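Local coordinates for protein xyloglucan-specific endo-beta-1,4-glucanase GH12 (Aspergillus niveus, PDB 4NPR) that probably hydrolyses internal beta-1,4-glucosidic linkages of xyloglucan with retention of the anomeric configuration, as a family 12 glycoside hydrolase, at residues L41-W46 with Q56-E61; T72-S77 with T223-G228. One frame throughout, in Å; residues are numbered along the deposited sequence.

Contact 1 (L41-W46 with Q56-E61)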
# COMPACT_ATOMS: atom_id res chain seq x y z
N LEU A 41 8.89 -7.13 -6.38
CA LEU A 41 7.51 -7.51 -6.18
C LEU A 41 7.53 -8.62 -5.17
O LEU A 41 8.26 -9.58 -5.34
CB LEU A 41 6.91 -7.97 -7.50
CG LEU A 41 5.47 -8.48 -7.52
CD1 LEU A 41 4.48 -7.35 -7.33
CD2 LEU A 41 5.17 -9.14 -8.86
N TYR A 42 6.69 -8.51 -4.15
CA TYR A 42 6.74 -9.39 -2.98
C TYR A 42 5.42 -10.08 -2.78
O TYR A 42 4.39 -9.47 -2.98
CB TYR A 42 6.95 -8.58 -1.70
CG TYR A 42 8.28 -7.90 -1.53
CD1 TYR A 42 9.36 -8.59 -0.94
CD2 TYR A 42 8.47 -6.56 -1.91
CE1 TYR A 42 10.58 -7.97 -0.74
CE2 TYR A 42 9.71 -5.92 -1.72
CZ TYR A 42 10.75 -6.63 -1.13
OH TYR A 42 11.97 -6.07 -0.92
N ASN A 43 5.46 -11.33 -2.36
CA ASN A 43 4.28 -12.08 -1.92
C ASN A 43 4.01 -11.70 -0.44
O ASN A 43 2.88 -11.31 -0.09
CB ASN A 43 4.56 -13.59 -2.10
CG ASN A 43 3.31 -14.43 -2.22
OD1 ASN A 43 2.30 -14.02 -2.74
ND2 ASN A 43 3.42 -15.64 -1.78
N ASN A 44 5.03 -11.78 0.41
CA ASN A 44 5.00 -11.16 1.75
C ASN A 44 3.76 -11.60 2.56
O ASN A 44 2.90 -10.81 2.92
CB ASN A 44 5.08 -9.63 1.58
CG ASN A 44 5.13 -8.87 2.90
OD1 ASN A 44 5.61 -9.34 3.90
ND2 ASN A 44 4.63 -7.64 2.88
N LEU A 45 3.70 -12.89 2.86
CA LEU A 45 2.60 -13.46 3.60
C LEU A 45 2.83 -13.33 5.12
O LEU A 45 2.60 -14.25 5.89
CB LEU A 45 2.46 -14.93 3.21
CG LEU A 45 2.28 -15.21 1.72
CD1 LEU A 45 1.87 -16.65 1.46
CD2 LEU A 45 1.21 -14.28 1.18
N TRP A 46 3.26 -12.16 5.56
CA TRP A 46 3.68 -12.00 6.95
C TRP A 46 2.62 -12.45 7.98
O TRP A 46 2.96 -12.83 9.09
CB TRP A 46 4.11 -10.55 7.18
CG TRP A 46 3.03 -9.54 7.12
CD1 TRP A 46 2.69 -8.78 6.04
CD2 TRP A 46 2.13 -9.15 8.18
NE1 TRP A 46 1.64 -7.93 6.37
CE2 TRP A 46 1.28 -8.15 7.67
CE3 TRP A 46 1.97 -9.55 9.50
CZ2 TRP A 46 0.31 -7.53 8.43
CZ3 TRP A 46 1.00 -8.93 10.27
CH2 TRP A 46 0.18 -7.93 9.72
N GLN A 56 -1.76 -18.04 -0.93
CA GLN A 56 -1.70 -16.92 -1.84
C GLN A 56 -0.47 -16.99 -2.70
O GLN A 56 0.60 -17.21 -2.16
CB GLN A 56 -1.67 -15.61 -1.05
CG GLN A 56 -1.34 -14.35 -1.83
CD GLN A 56 -1.65 -13.13 -1.01
OE1 GLN A 56 -2.07 -13.24 0.15
NE2 GLN A 56 -1.45 -11.93 -1.61
N CYS A 57 -0.66 -16.76 -4.01
CA CYS A 57 0.40 -16.72 -5.03
C CYS A 57 0.37 -15.41 -5.80
O CYS A 57 -0.69 -14.89 -6.16
CB CYS A 57 0.23 -17.85 -6.06
SG CYS A 57 0.17 -19.49 -5.29
N THR A 58 1.55 -14.89 -6.06
CA THR A 58 1.72 -13.60 -6.71
C THR A 58 2.38 -13.83 -8.06
O THR A 58 3.25 -14.68 -8.20
CB THR A 58 2.54 -12.69 -5.78
OG1 THR A 58 1.71 -12.28 -4.70
CG2 THR A 58 3.03 -11.44 -6.46
N THR A 59 1.98 -13.07 -9.07
CA THR A 59 2.56 -13.26 -10.42
C THR A 59 3.01 -11.97 -11.06
O THR A 59 2.25 -11.05 -11.22
CB THR A 59 1.55 -13.94 -11.38
OG1 THR A 59 1.15 -15.22 -10.85
CG2 THR A 59 2.15 -14.13 -12.83
N PHE A 60 4.26 -11.92 -11.45
CA PHE A 60 4.74 -10.84 -12.26
C PHE A 60 4.43 -11.18 -13.70
O PHE A 60 4.67 -12.30 -14.10
CB PHE A 60 6.23 -10.69 -12.08
CG PHE A 60 6.89 -9.91 -13.16
CD1 PHE A 60 6.76 -8.54 -13.20
CD2 PHE A 60 7.66 -10.54 -14.13
CE1 PHE A 60 7.39 -7.79 -14.18
CE2 PHE A 60 8.30 -9.81 -15.12
CZ PHE A 60 8.17 -8.43 -15.15
N GLU A 61 3.93 -10.21 -14.46
CA GLU A 61 3.59 -10.43 -15.85
C GLU A 61 4.59 -9.78 -16.77
O GLU A 61 5.15 -10.44 -17.63
CB GLU A 61 2.23 -9.83 -16.18
CG GLU A 61 1.19 -10.86 -16.51
CD GLU A 61 0.56 -11.40 -15.27
OE1 GLU A 61 0.07 -10.56 -14.47
OE2 GLU A 61 0.55 -12.65 -15.13

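Contact 2 (T72-S77 with T223-G228)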
# COMPACT_ATOMS: atom_id res chain seq x y z
N THR A 72 -2.04 -11.01 -7.92
CA THR A 72 -1.98 -11.99 -6.89
C THR A 72 -3.35 -12.66 -6.69
O THR A 72 -4.39 -12.04 -6.90
CB THR A 72 -1.45 -11.34 -5.61
OG1 THR A 72 -1.21 -12.36 -4.63
CG2 THR A 72 -2.42 -10.36 -5.04
N LYS A 73 -3.32 -13.91 -6.23
CA LYS A 73 -4.50 -14.73 -6.08
C LYS A 73 -4.46 -15.35 -4.74
O LYS A 73 -3.40 -15.78 -4.30
CB LYS A 73 -4.47 -15.83 -7.12
CG LYS A 73 -4.50 -15.25 -8.52
CD LYS A 73 -4.45 -16.26 -9.65
CE LYS A 73 -4.81 -15.53 -10.94
NZ LYS A 73 -3.93 -15.97 -12.06
N TRP A 74 -5.61 -15.44 -4.09
CA TRP A 74 -5.61 -15.85 -2.71
C TRP A 74 -6.94 -16.32 -2.20
O TRP A 74 -7.98 -15.95 -2.72
CB TRP A 74 -5.07 -14.72 -1.78
CG TRP A 74 -5.80 -13.38 -1.80
CD1 TRP A 74 -5.47 -12.27 -2.54
CD2 TRP A 74 -6.96 -13.00 -1.04
NE1 TRP A 74 -6.35 -11.24 -2.30
CE2 TRP A 74 -7.28 -11.66 -1.39
CE3 TRP A 74 -7.74 -13.65 -0.09
CZ2 TRP A 74 -8.34 -10.97 -0.81
CZ3 TRP A 74 -8.82 -12.96 0.48
CH2 TRP A 74 -9.11 -11.63 0.11
N SER A 75 -6.89 -17.16 -1.17
CA SER A 75 -8.01 -17.42 -0.32
C SER A 75 -7.47 -17.46 1.09
O SER A 75 -6.42 -18.05 1.32
CB SER A 75 -8.63 -18.78 -0.62
OG SER A 75 -9.06 -18.85 -1.96
N TRP A 76 -8.20 -16.84 2.02
CA TRP A 76 -7.86 -16.79 3.45
C TRP A 76 -9.13 -16.87 4.28
O TRP A 76 -10.19 -16.35 3.91
CB TRP A 76 -7.16 -15.48 3.80
CG TRP A 76 -5.83 -15.29 3.20
CD1 TRP A 76 -5.47 -14.36 2.31
CD2 TRP A 76 -4.66 -16.06 3.47
NE1 TRP A 76 -4.16 -14.49 1.98
CE2 TRP A 76 -3.63 -15.53 2.69
CE3 TRP A 76 -4.40 -17.14 4.29
CZ2 TRP A 76 -2.34 -16.04 2.70
CZ3 TRP A 76 -3.10 -17.67 4.31
CH2 TRP A 76 -2.08 -17.12 3.52
N SER A 77 -9.02 -17.54 5.42
CA SER A 77 -10.11 -17.45 6.38
C SER A 77 -9.58 -17.54 7.79
O SER A 77 -8.39 -17.86 7.98
CB SER A 77 -11.18 -18.46 6.11
OG SER A 77 -10.69 -19.74 6.36
N THR A 223 -2.06 -4.95 -2.00
CA THR A 223 -3.32 -5.20 -1.34
C THR A 223 -3.10 -5.95 -0.02
O THR A 223 -2.21 -6.80 0.06
CB THR A 223 -4.27 -6.01 -2.26
OG1 THR A 223 -5.49 -6.33 -1.56
CG2 THR A 223 -3.61 -7.25 -2.70
N GLU A 224 -3.92 -5.63 1.00
CA GLU A 224 -3.90 -6.34 2.31
C GLU A 224 -5.22 -7.07 2.50
O GLU A 224 -6.24 -6.44 2.77
CB GLU A 224 -3.74 -5.38 3.51
CG GLU A 224 -2.36 -4.81 3.70
CD GLU A 224 -2.29 -3.79 4.86
OE1 GLU A 224 -3.28 -3.05 5.05
OE2 GLU A 224 -1.22 -3.67 5.55
N PRO A 225 -5.20 -8.38 2.35
CA PRO A 225 -6.41 -9.14 2.55
C PRO A 225 -6.65 -9.62 3.99
O PRO A 225 -5.70 -9.97 4.70
CB PRO A 225 -6.20 -10.33 1.63
CG PRO A 225 -4.75 -10.56 1.66
CD PRO A 225 -4.15 -9.17 1.69
N PHE A 226 -7.92 -9.66 4.40
CA PHE A 226 -8.32 -10.22 5.69
C PHE A 226 -8.97 -11.61 5.51
O PHE A 226 -8.62 -12.55 6.18
CB PHE A 226 -9.22 -9.24 6.44
CG PHE A 226 -8.55 -7.88 6.75
CD1 PHE A 226 -8.35 -6.91 5.76
CD2 PHE A 226 -8.19 -7.54 8.05
CE1 PHE A 226 -7.81 -5.65 6.06
CE2 PHE A 226 -7.61 -6.29 8.36
CZ PHE A 226 -7.44 -5.35 7.36
N SER A 227 -9.89 -11.73 4.55
CA SER A 227 -10.52 -13.00 4.22
C SER A 227 -11.31 -12.93 2.92
O SER A 227 -11.60 -11.86 2.39
CB SER A 227 -11.47 -13.41 5.30
OG SER A 227 -12.52 -12.47 5.33
N GLY A 228 -11.64 -14.13 2.42
CA GLY A 228 -12.30 -14.34 1.14
C GLY A 228 -11.81 -15.62 0.45
O GLY A 228 -10.90 -16.30 0.94

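Contact 1 (L41-W46 with Q56-E61)
Asn-43 reaches across to strand 53-64 and uses both ends of its amide on it. Its OD1 accepts a hydrogen bond of 2.7 Å from OG1 of Thr-58, the hydroxyl lying 21° off the carbonyl plane. On the other end, ND2 donates to the backbone O of Gln-56 (3.2 Å); this bond is nearly straight at 165° and runs within the amide plane of Asn-43, although the nitrogen sits above the carbonyl plane of Gln-56. Two anchors, with a further bond from ND2 to Asp-29 O, should fix the amide's rotation. Leu-41 and Thr-58 meet tip to tip through methyls, CD2 against CG2 at 4.0 Å. With CG anti to the backbone N (chi1 177°), Leu-41 also lays CD2 against CB of Phe-60, 3.7 Å away. Strand 39-42 and the loop after it face strand 53-64 of the opposing sheet of the beta-jelly roll. The two segments run in opposite directions, and these side chains lie in the interior between them. At the far end, CD2 of Leu-45, the centre of an inverse gamma turn, lies 3.6 Å from OE1 of Gln-56. That oxygen is also hydrogen-bonded to Ser-85 OG, while NE2 of the same extended side chain bonds to Thr-72 OG1.

Contact 2 (T72-S77 with T223-G228)
Pro-225 lies over one face of the Trp-74 indole, its CB 3.4 Å from the centroid of the six-membered ring and 16° off the normal, a CH-pi contact. Trp-74 CG sits between its backbone N and carbonyl carbon (chi1 59°), which turns the indole toward the proline. The rim of the same indole meets backbone: CH2 comes to 3.4 Å from Ser-227 O, and Gly-228 N lies near the ring plane. The next proline ring atom, CG of Pro-225, meets CD1 of Trp-76 at 3.9 Å, obliquely. Beyond the proline the chain passes through a classic beta bulge, Phe-226 and Ser-227 both facing Val-118, and turns a corner at Ser-227. This brings it from one layer of the jelly-roll sandwich to the other, beside strand 67-77, where Trp-76 and Gly-228 form an antiparallel hydrogen-bonded pair: Trp-76 N to Gly-228 O and Gly-228 N to Trp-76 O, both 3.0 Å. CA of Ser-75 adds a C-H...O contact to Gly-228 O at 3.3 Å. Toward the start of both segments, the CG2 methyls of Thr-72 and Thr-223 meet at 4.1 Å. Second-shell bonds hold the indoles: Trp-74 NE1 pairs with Tyr-112 OH, which also bonds to Thr-223 OG1, and Trp-76 NE1 donates to OE1 of Gln-56.

Overall arrangement
Both contacts join the two facing sheets of the jelly roll, and both are largely buried. Strands 53-64 and 67-77, neighbours in one sheet, supply one segment each, to contact 1 and contact 2 respectively; strands 39-42 and 215-226 of the other sheet lead into the opposing chains. Contact 1 bridges the layers through an asparagine amide and leucine and threonine methyls, with no backbone bond between its segments. Contact 2 relies on aromatic and proline packing and ends in a backbone pair where the chain passes between layers. The centres of contact 1 and contact 2 are about 11 Å apart. They meet directly: Cys-57 O and Lys-73 N are 2.8 Å apart, probably hydrogen-bonded, and CB of Gln-56 packs on CB of Trp-74.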